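Local coordinates for Endonuclease/exonuclease/phosphatase (Beutenbergia cavernae DSM 12333, PDB 4RUW), which is of unconfirmed function but belongs to the endonuclease/exonuclease/phosphatase family, joining a DNase I-like domain to an Ig-like domain and carrying a zinc ion, at residues 85-90 with 308-313; 365-368 with 373-376. All coordinates share one frame; numbering follows the deposited sequence. Where two conformers were deposited one is given.

Interaction 1. Residues 85-90 with 308-313; sequences RAEAPD and AGHVSL
A His-carboxylate hydrogen bond, extended by a serine hydroxyl, ties Glu87 at the end of helix 77-87 to His310 of edge strand 304-311 and to Ser312, two residues on. The two carboxylate oxygens divide the work. His310 NE2 donates to Glu87 OE1 over 2.7 Å, nearly straight at 164°, and the acceptor lies close to the ring plane, so the imidazole is met at its edge. On the carboxylate the bond uses the syn side of OE1 but comes tilted out of plane, in keeping with the 36° between the ring and carboxylate planes. Glu87 OE2 takes the Ser312 hydroxyl on its anti side, OG to OE2 being 2.6 Å. Water 1 also donates to Glu87 OE2, at 2.6 Å, and accepts from Leu313 N at 2.9 Å, linking the carboxylate to the backbone at Leu313. OE2 thus has two donors and OE1 one, which fixes the rotation of a buried carboxylate and would be expected to stabilise its negative charge.

Torsions explain the reach. The Glu87 chain bends at chi2 (-71°), turning its carboxylate to the strand, while Ser312, whose CB already faces the helix, holds OG anti to its own N, where it meets OE2. The backbones stay well apart, Glu87 CA and Ser312 CA being 7.7 Å from each other; the contact is made by side chains and water. Val325 of the adjacent strand 324-330 and Met59 of strand 55-62 pack against Glu87, and Arg57 NH1 bonds its carbonyl oxygen. Polar side chains here fasten a helix C-terminus across the face of a mixed sheet to its outermost strand, within the layered alpha/beta architecture of the DNase I-like fold.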
loop_
_atom_site.group_PDB
_atom_site.type_symbol
_atom_site.label_atom_id
_atom_site.label_comp_id
_atom_site.label_asym_id
_atom_site.label_seq_id
_atom_site.Cartn_x
_atom_site.Cartn_y
_atom_site.Cartn_z
ATOM N N ARG A 85 4.133 -4.941 19.509
ATOM C CA ARG A 85 3.344 -5.385 20.651
ATOM C C ARG A 85 2.313 -4.336 21.060
ATOM O O ARG A 85 1.158 -4.662 21.332
ATOM C CB ARG A 85 4.294 -5.674 21.819
ATOM C CG ARG A 85 3.674 -6.299 23.048
ATOM C CD ARG A 85 4.757 -6.589 24.112
ATOM N NE ARG A 85 5.814 -7.470 23.601
ATOM C CZ ARG A 85 7.090 -7.122 23.451
ATOM N NH1 ARG A 85 7.507 -5.909 23.794
ATOM N NH2 ARG A 85 7.961 -7.995 22.957
ATOM N N ALA A 86 2.729 -3.076 21.091
ATOM C CA ALA A 86 1.848 -1.988 21.499
ATOM C C ALA A 86 0.727 -1.761 20.490
ATOM O O ALA A 86 -0.403 -1.474 20.869
ATOM C CB ALA A 86 2.643 -0.713 21.699
ATOM N N GLU A 87 1.041 -1.893 19.203
ATOM C CA GLU A 87 0.051 -1.676 18.152
ATOM C C GLU A 87 -0.892 -2.876 18.011
ATOM O O GLU A 87 -2.021 -2.744 17.537
ATOM C CB GLU A 87 0.742 -1.375 16.822
ATOM C CG GLU A 87 1.579 -0.093 16.821
ATOM C CD GLU A 87 0.750 1.184 16.872
ATOM O OE1 GLU A 87 -0.503 1.110 16.868
ATOM O OE2 GLU A 87 1.367 2.275 16.892
ATOM N N ALA A 88 -0.420 -4.044 18.440
ATOM C CA ALA A 88 -1.223 -5.264 18.469
ATOM C C ALA A 88 -1.974 -5.572 17.158
ATOM O O ALA A 88 -3.167 -5.850 17.173
ATOM C CB ALA A 88 -2.188 -5.219 19.649
ATOM N N PRO A 89 -1.274 -5.537 16.013
ATOM C CA PRO A 89 -1.970 -5.886 14.770
ATOM C C PRO A 89 -2.301 -7.379 14.706
ATOM O O PRO A 89 -1.666 -8.202 15.365
ATOM C CB PRO A 89 -0.936 -5.539 13.699
ATOM C CG PRO A 89 0.382 -5.749 14.387
ATOM C CD PRO A 89 0.157 -5.259 15.787
ATOM N N ASP A 90 -3.299 -7.730 13.912
ATOM C CA ASP A 90 -3.570 -9.130 13.632
ATOM C C ASP A 90 -2.470 -9.723 12.764
ATOM O O ASP A 90 -2.076 -10.882 12.946
ATOM C CB ASP A 90 -4.907 -9.255 12.914
ATOM C CG ASP A 90 -6.075 -8.976 13.822
ATOM O OD1 ASP A 90 -6.365 -9.840 14.673
ATOM O OD2 ASP A 90 -6.691 -7.896 13.696
ATOM N N ALA A 308 -10.181 3.075 10.174
ATOM C CA ALA A 308 -9.282 4.078 10.734
ATOM C C ALA A 308 -7.856 3.668 10.423
ATOM O O ALA A 308 -7.600 2.533 10.022
ATOM C CB ALA A 308 -9.475 4.182 12.244
ATOM N N GLY A 309 -6.920 4.580 10.617
ATOM C CA GLY A 309 -5.525 4.209 10.521
ATOM C C GLY A 309 -4.647 5.271 11.128
ATOM O O GLY A 309 -5.070 6.425 11.259
ATOM N N HIS A 310 -3.428 4.901 11.496
ATOM C CA HIS A 310 -2.480 5.872 12.027
ATOM C C HIS A 310 -1.064 5.431 11.716
ATOM O O HIS A 310 -0.811 4.243 11.515
ATOM C CB HIS A 310 -2.659 6.064 13.542
ATOM C CG HIS A 310 -2.490 4.805 14.341
ATOM N ND1 HIS A 310 -3.519 3.913 14.539
ATOM C CD2 HIS A 310 -1.418 4.303 15.000
ATOM C CE1 HIS A 310 -3.092 2.912 15.295
ATOM N NE2 HIS A 310 -1.819 3.121 15.580
ATOM N N VAL A 311 -0.142 6.385 11.680
ATOM C CA VAL A 311 1.264 6.033 11.680
ATOM C C VAL A 311 1.679 5.783 13.125
ATOM O O VAL A 311 1.162 6.403 14.058
ATOM C CB VAL A 311 2.171 7.100 11.007
ATOM C CG1 VAL A 311 1.937 7.115 9.494
ATOM C CG2 VAL A 311 1.976 8.478 11.630
ATOM N N SER A 312 2.589 4.845 13.327
ATOM C CA SER A 312 2.983 4.513 14.684
ATOM C C SER A 312 3.967 5.526 15.230
ATOM O O SER A 312 5.040 5.741 14.655
ATOM C CB SER A 312 3.590 3.122 14.755
ATOM O OG SER A 312 3.828 2.776 16.103
ATOM N N LEU A 313 3.596 6.142 16.351
ATOM C CA LEU A 313 4.452 7.104 17.032
ATOM C C LEU A 313 4.777 6.631 18.456
ATOM O O LEU A 313 5.208 7.418 19.299
ATOM C CB LEU A 313 3.811 8.494 17.043
ATOM C CG LEU A 313 3.498 9.080 15.661
ATOM C CD1 LEU A 313 2.769 10.408 15.798
ATOM C CD2 LEU A 313 4.759 9.264 14.840
HETATM O O HOH W 1 1.278 4.817 17.539
#

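Interaction 2. Residues 365-368 with 373-376; sequences VCKN and DDDG
A salt-bridge network joins Lys367, the last residue of strand 360-367 in the Ig-like domain, to an Asx turn in the loop that follows. Lys367 is fully extended, with CG opposite the backbone N (chi1 173°) and every later torsion near 180°; the extended lysine and the incoming aspartate side chain together bridge the 10.4 Å between Lys367 CA and Asp374 CA. Its NZ reaches two carboxylates: it donates to Asp375 OD1 at 3.0 Å, on the syn side though 32° out of the carboxylate plane, and forms a salt bridge with Asp374 OD1 at 3.1 Å. That second oxygen is shared, since Gly376 N donates to Asp374 OD1 over 2.8 Å from above the carboxylate plane, closing the Asx turn and holding the group beside the ammonium. Water 2 accepts from Lys367 NZ at 3.1 Å and from Asp375 N, and donates to Asp373 O, thereby tying the same nitrogen to the loop backbone.

The carbonyl oxygens of Gly398 and Thr377 also accept from Lys367 NZ. Asp375 is steadied in turn by Thr377 OG1 at OD1 and by a salt bridge from Arg369 to OD2. The lysine side chain touches Val379 of strand 378-384, and its backbone N bonds Asp396 of strand 390-396; the network therefore pins the loop 373-376 where strand 360-367 of one four-stranded sheet passes over to strand 378-384 of the other.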
loop_
_atom_site.group_PDB
_atom_site.type_symbol
_atom_site.label_atom_id
_atom_site.label_comp_id
_atom_site.label_asym_id
_atom_site.label_seq_id
_atom_site.Cartn_x
_atom_site.Cartn_y
_atom_site.Cartn_z
ATOM N N VAL A 365 -13.909 8.304 -4.564
ATOM C CA VAL A 365 -13.506 9.184 -5.644
ATOM C C VAL A 365 -12.242 9.904 -5.225
ATOM O O VAL A 365 -12.172 10.504 -4.143
ATOM C CB VAL A 365 -14.610 10.192 -5.993
ATOM C CG1 VAL A 365 -14.187 11.066 -7.161
ATOM C CG2 VAL A 365 -15.880 9.459 -6.324
ATOM N N CYS A 366 -11.256 9.872 -6.108
ATOM C CA CYS A 366 -9.948 10.390 -5.777
ATOM C C CYS A 366 -9.394 11.292 -6.865
ATOM O O CYS A 366 -9.269 10.878 -8.019
ATOM C CB CYS A 366 -8.994 9.225 -5.550
ATOM S SG CYS A 366 -7.291 9.726 -5.458
ATOM N N LYS A 367 -9.079 12.529 -6.489
ATOM C CA LYS A 367 -8.321 13.426 -7.349
ATOM C C LYS A 367 -6.844 13.170 -7.062
ATOM O O LYS A 367 -6.360 13.440 -5.959
ATOM C CB LYS A 367 -8.661 14.889 -7.067
ATOM C CG LYS A 367 -7.761 15.858 -7.830
ATOM C CD LYS A 367 -8.068 17.310 -7.505
ATOM C CE LYS A 367 -7.043 18.238 -8.128
ATOM N NZ LYS A 367 -7.290 19.667 -7.775
ATOM N N ASN A 368 -6.132 12.629 -8.044
ATOM C CA ASN A 368 -4.734 12.285 -7.842
ATOM C C ASN A 368 -3.844 13.250 -8.598
ATOM O O ASN A 368 -3.171 12.888 -9.562
ATOM C CB ASN A 368 -4.460 10.840 -8.249
ATOM C CG ASN A 368 -3.214 10.292 -7.599
ATOM O OD1 ASN A 368 -2.939 10.582 -6.432
ATOM N ND2 ASN A 368 -2.438 9.524 -8.350
ATOM N N ASP A 373 -0.251 22.571 -3.846
ATOM C CA ASP A 373 -1.128 23.583 -4.423
ATOM C C ASP A 373 -2.304 22.992 -5.200
ATOM O O ASP A 373 -2.138 22.128 -6.060
ATOM C CB ASP A 373 -0.317 24.534 -5.305
ATOM C CG ASP A 373 0.769 25.261 -4.529
ATOM O OD1 ASP A 373 0.452 25.901 -3.507
ATOM O OD2 ASP A 373 1.944 25.190 -4.940
ATOM N N ASP A 374 -3.495 23.472 -4.865
ATOM C CA ASP A 374 -4.740 23.041 -5.490
ATOM C C ASP A 374 -5.010 23.898 -6.726
ATOM O O ASP A 374 -5.151 25.117 -6.621
ATOM C CB ASP A 374 -5.862 23.212 -4.465
ATOM C CG ASP A 374 -7.203 22.687 -4.938
ATOM O OD1 ASP A 374 -7.366 22.354 -6.134
ATOM O OD2 ASP A 374 -8.112 22.621 -4.082
ATOM N N ASP A 375 -5.085 23.261 -7.892
ATOM C CA ASP A 375 -5.308 23.983 -9.145
ATOM C C ASP A 375 -6.787 24.252 -9.428
ATOM O O ASP A 375 -7.143 24.795 -10.473
ATOM C CB ASP A 375 -4.648 23.266 -10.334
ATOM C CG ASP A 375 -5.248 21.888 -10.619
ATOM O OD1 ASP A 375 -6.240 21.489 -9.971
ATOM O OD2 ASP A 375 -4.724 21.203 -11.524
ATOM N N GLY A 376 -7.645 23.872 -8.493
ATOM C CA GLY A 376 -9.064 24.135 -8.629
ATOM C C GLY A 376 -9.833 23.084 -9.398
ATOM O O GLY A 376 -11.058 23.141 -9.460
HETATM O O HOH W 2 -4.217 20.358 -7.784
#

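Interactions 1 and 2 lie in series along the chain, the first closing at residue 313 before the second opens at 365, and they belong to different domains, the DNase I-like part and the Ig-like part. Their centres are 29 Å apart and their nearest atoms about 16 Å apart, without touching. They share no strand or sheet: 85-90 with 308-313 joins a helix to the edge of a six-stranded mixed sheet, whereas 365-368 with 373-376 belongs to a connection between two four-stranded antiparallel sheets. The first bridges 217 intervening residues and the second only four, so one gathers distant parts of its domain while the other shapes a local loop.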